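Local coordinates for BDI_3064 protein (Parabacteroides distasonis ATCC 8503, PDB 5Z06) that hydrolyses linear beta-1,2-glucan and beta-1,2-glucooligosaccharides as an exo-type enzyme, releasing sophorose from the non-reducing end, at residues N98-A106 with Y117-T127. Residues are numbered along the deposited sequence; the frame is centred on the assembly and turned at random.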
loop_
_atom_site.group_PDB
_atom_site.type_symbol
_atom_site.label_atom_id
_atom_site.label_comp_id
_atom_site.label_asym_id
_atom_site.label_seq_id
_atom_site.Cartn_x
_atom_site.Cartn_y
_atom_site.Cartn_z
ATOM N N ASN A 98 4.320 26.061 35.042
ATOM C CA ASN A 98 5.434 26.913 34.722
ATOM C C ASN A 98 5.866 26.599 33.277
ATOM O O ASN A 98 6.308 25.487 32.984
ATOM C CB ASN A 98 6.556 26.659 35.735
ATOM C CG ASN A 98 7.874 27.272 35.329
ATOM O OD1 ASN A 98 7.927 28.219 34.536
ATOM N ND2 ASN A 98 8.969 26.727 35.878
ATOM N N ALA A 99 5.720 27.590 32.395
ATOM C CA ALA A 99 6.181 27.507 31.000
ATOM C C ALA A 99 7.619 26.973 30.828
ATOM O O ALA A 99 7.903 26.270 29.872
ATOM C CB ALA A 99 6.040 28.868 30.321
ATOM N N ALA A 100 8.517 27.292 31.750
ATOM C CA ALA A 100 9.898 26.777 31.694
ATOM C C ALA A 100 10.031 25.251 31.868
ATOM O O ALA A 100 11.066 24.687 31.535
ATOM C CB ALA A 100 10.759 27.484 32.736
ATOM N N ALA A 101 9.015 24.609 32.445
ATOM C CA ALA A 101 9.010 23.154 32.655
ATOM C C ALA A 101 8.623 22.401 31.375
ATOM O O ALA A 101 8.873 21.195 31.268
ATOM C CB ALA A 101 8.058 22.785 33.779
ATOM N N LEU A 102 8.026 23.127 30.423
ATOM C CA LEU A 102 7.779 22.633 29.068
ATOM C C LEU A 102 9.058 22.128 28.438
ATOM O O LEU A 102 10.153 22.544 28.847
ATOM C CB LEU A 102 7.204 23.709 28.158
ATOM C CG LEU A 102 5.800 24.217 28.434
ATOM C CD1 LEU A 102 5.579 25.453 27.584
ATOM C CD2 LEU A 102 4.775 23.138 28.116
ATOM N N PRO A 103 8.927 21.234 27.436
ATOM C CA PRO A 103 10.128 20.607 26.906
ATOM C C PRO A 103 11.015 21.536 26.081
ATOM O O PRO A 103 10.570 22.560 25.578
ATOM C CB PRO A 103 9.573 19.471 26.039
ATOM C CG PRO A 103 8.166 19.280 26.486
ATOM C CD PRO A 103 7.710 20.635 26.858
ATOM N N ASN A 104 12.283 21.183 26.001
ATOM C CA ASN A 104 13.135 21.687 24.954
ATOM C C ASN A 104 12.908 20.815 23.723
ATOM O O ASN A 104 12.569 19.634 23.824
ATOM C CB ASN A 104 14.610 21.661 25.356
ATOM C CG ASN A 104 14.924 22.596 26.524
ATOM O OD1 ASN A 104 14.184 23.540 26.812
ATOM N ND2 ASN A 104 16.022 22.319 27.206
ATOM N N ILE A 105 13.101 21.424 22.564
ATOM C CA ILE A 105 12.731 20.825 21.313
ATOM C C ILE A 105 13.827 21.076 20.304
ATOM O O ILE A 105 14.388 22.161 20.252
ATOM C CB ILE A 105 11.359 21.330 20.807
ATOM C CG1 ILE A 105 11.039 20.742 19.437
ATOM C CG2 ILE A 105 11.295 22.848 20.752
ATOM C CD1 ILE A 105 9.563 20.849 19.105
ATOM N N ALA A 106 14.082 20.053 19.504
ATOM C CA ALA A 106 15.145 20.008 18.540
ATOM C C ALA A 106 14.687 19.125 17.399
ATOM O O ALA A 106 13.585 18.554 17.420
ATOM C CB ALA A 106 16.407 19.446 19.160
ATOM N N TYR A 117 18.668 22.738 20.681
ATOM C CA TYR A 117 17.382 22.690 21.356
ATOM C C TYR A 117 16.878 24.090 21.666
ATOM O O TYR A 117 17.625 24.949 22.110
ATOM C CB TYR A 117 17.479 21.899 22.662
ATOM C CG TYR A 117 17.451 20.413 22.455
ATOM C CD1 TYR A 117 18.629 19.716 22.182
ATOM C CD2 TYR A 117 16.240 19.694 22.519
ATOM C CE1 TYR A 117 18.617 18.347 21.981
ATOM C CE2 TYR A 117 16.213 18.319 22.323
ATOM C CZ TYR A 117 17.411 17.653 22.044
ATOM O OH TYR A 117 17.446 16.299 21.848
ATOM N N LEU A 118 15.587 24.291 21.450
ATOM C CA LEU A 118 14.925 25.527 21.752
ATOM C C LEU A 118 13.954 25.247 22.874
ATOM O O LEU A 118 13.428 24.147 22.960
ATOM C CB LEU A 118 14.165 26.012 20.531
ATOM C CG LEU A 118 15.018 26.253 19.288
ATOM C CD1 LEU A 118 14.099 26.461 18.099
ATOM C CD2 LEU A 118 15.946 27.450 19.507
ATOM N N ASN A 119 13.722 26.247 23.722
ATOM C CA ASN A 119 12.741 26.157 24.781
ATOM C C ASN A 119 11.402 26.331 24.109
ATOM O O ASN A 119 11.182 27.298 23.384
ATOM C CB ASN A 119 12.923 27.261 25.837
ATOM C CG ASN A 119 14.326 27.311 26.414
ATOM O OD1 ASN A 119 14.977 28.356 26.396
ATOM N ND2 ASN A 119 14.799 26.193 26.918
ATOM N N LEU A 120 10.496 25.400 24.364
ATOM C CA LEU A 120 9.195 25.427 23.725
ATOM C C LEU A 120 8.327 26.591 24.197
ATOM O O LEU A 120 7.428 27.026 23.463
ATOM C CB LEU A 120 8.479 24.081 23.920
ATOM C CG LEU A 120 7.156 23.834 23.184
ATOM C CD1 LEU A 120 7.274 24.100 21.692
ATOM C CD2 LEU A 120 6.682 22.408 23.425
ATOM N N ARG A 121 8.609 27.091 25.408
ATOM C CA ARG A 121 7.942 28.272 25.990
ATOM C C ARG A 121 8.019 29.520 25.106
ATOM O O ARG A 121 7.085 30.333 25.077
ATOM C CB ARG A 121 8.545 28.608 27.366
ATOM C CG ARG A 121 9.938 29.252 27.335
ATOM C CD ARG A 121 10.450 29.623 28.716
ATOM N NE ARG A 121 9.488 30.477 29.410
ATOM C CZ ARG A 121 9.645 30.959 30.641
ATOM N NH1 ARG A 121 10.750 30.712 31.343
ATOM N NH2 ARG A 121 8.686 31.713 31.164
ATOM N N ASN A 122 9.132 29.653 24.387
ATOM C CA ASN A 122 9.368 30.793 23.500
ATOM C C ASN A 122 8.453 30.885 22.298
ATOM O O ASN A 122 8.455 31.915 21.632
ATOM C CB ASN A 122 10.809 30.771 23.008
ATOM C CG ASN A 122 11.785 30.909 24.131
ATOM O OD1 ASN A 122 11.456 31.457 25.163
ATOM N ND2 ASN A 122 12.972 30.396 23.950
ATOM N N TYR A 123 7.706 29.817 22.004
ATOM C CA TYR A 123 6.779 29.773 20.869
ATOM C C TYR A 123 5.348 29.517 21.280
ATOM O O TYR A 123 4.497 29.214 20.437
ATOM C CB TYR A 123 7.227 28.690 19.907
ATOM C CG TYR A 123 8.652 28.858 19.541
ATOM C CD1 TYR A 123 9.022 29.778 18.578
ATOM C CD2 TYR A 123 9.642 28.168 20.209
ATOM C CE1 TYR A 123 10.351 29.970 18.250
ATOM C CE2 TYR A 123 10.977 28.346 19.891
ATOM C CZ TYR A 123 11.319 29.251 18.911
ATOM O OH TYR A 123 12.630 29.425 18.587
ATOM N N LEU A 124 5.086 29.675 22.569
ATOM C CA LEU A 124 3.789 29.439 23.153
ATOM C C LEU A 124 3.393 30.786 23.742
ATOM O O LEU A 124 3.865 31.181 24.798
ATOM C CB LEU A 124 3.926 28.347 24.225
ATOM C CG LEU A 124 2.937 27.180 24.348
ATOM C CD1 LEU A 124 1.871 27.123 23.274
ATOM C CD2 LEU A 124 3.713 25.873 24.392
ATOM N N LYS A 125 2.565 31.515 23.011
ATOM C CA LYS A 125 2.051 32.799 23.493
ATOM C C LYS A 125 1.268 32.522 24.772
ATOM O O LYS A 125 1.520 33.104 25.817
ATOM C CB LYS A 125 1.124 33.451 22.447
ATOM C CG LYS A 125 1.324 34.950 22.262
ATOM C CD LYS A 125 -0.014 35.679 22.165
ATOM C CE LYS A 125 0.156 37.170 21.885
ATOM N NZ LYS A 125 0.064 37.477 20.423
ATOM N N ASP A 126 0.359 31.567 24.660
ATOM C CA ASP A 126 -0.653 31.278 25.641
ATOM C C ASP A 126 -0.407 29.859 26.191
ATOM O O ASP A 126 -0.482 28.885 25.444
ATOM C CB ASP A 126 -1.997 31.384 24.908
ATOM C CG ASP A 126 -3.182 31.205 25.806
ATOM O OD1 ASP A 126 -3.009 30.850 26.989
ATOM O OD2 ASP A 126 -4.306 31.422 25.305
ATOM N N THR A 127 -0.097 29.758 27.485
ATOM C CA THR A 127 0.048 28.478 28.180
ATOM C C THR A 127 -1.182 28.086 29.026
ATOM O O THR A 127 -1.080 27.268 29.947
ATOM C CB THR A 127 1.297 28.495 29.081
ATOM O OG1 THR A 127 1.212 29.592 30.000
ATOM C CG2 THR A 127 2.557 28.638 28.245
HETATM O O HOH W 1 10.195 25.534 27.428
#
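With CG set beside the backbone N (chi1 -80°), Y117 lays its ring over the methyl of A106, while the same choice in both N104 and N119 sends their amides off side by side. A106 CB lies 3.3 Å from the centroid of the Y117 ring, almost on its normal, a CH-pi contact suited to small alanine. A serine in place of Y117 would probably leave that methyl without its aromatic cover and open a gap beside N104 CB. On the sheet face of the two asparagines, N119 ND2 donates to N104 OD1 at 2.7 Å, from above the carbonyl plane, the amide planes being 53° apart. An asparagine amide offers both C=O and N-H, so one accepts from the other across this non-hydrogen-bonded pair. I105 and L118 form the antiparallel hydrogen-bonded pair, with L118 N 2.7 Å from I105 O and I105 N returning a bond to L118 O. Two residues further along, L120 N donates to P103 O at 3.1 Å, tying proline, which lacks an N-H, to the start of a 3-10 turn. Beyond the turn, leucines suit the buried apolar side: L102 CD1 meets L124 CD2 at 3.7 Å, the side chains crossing nearly at right angles. R121 instead spreads its guanidinium over the A99-A100 backbone, small alanines allowing NH1 within 3.5 Å of A100 CB. The contact belongs to a beta hairpin whose strand 118-119 edges a five-stranded antiparallel sheet; strand 104-109 pairs antiparallel with strand 155-161 on its other side, and I105 and L120 pack on M89 of strand 86-93 in the neighbouring sheet.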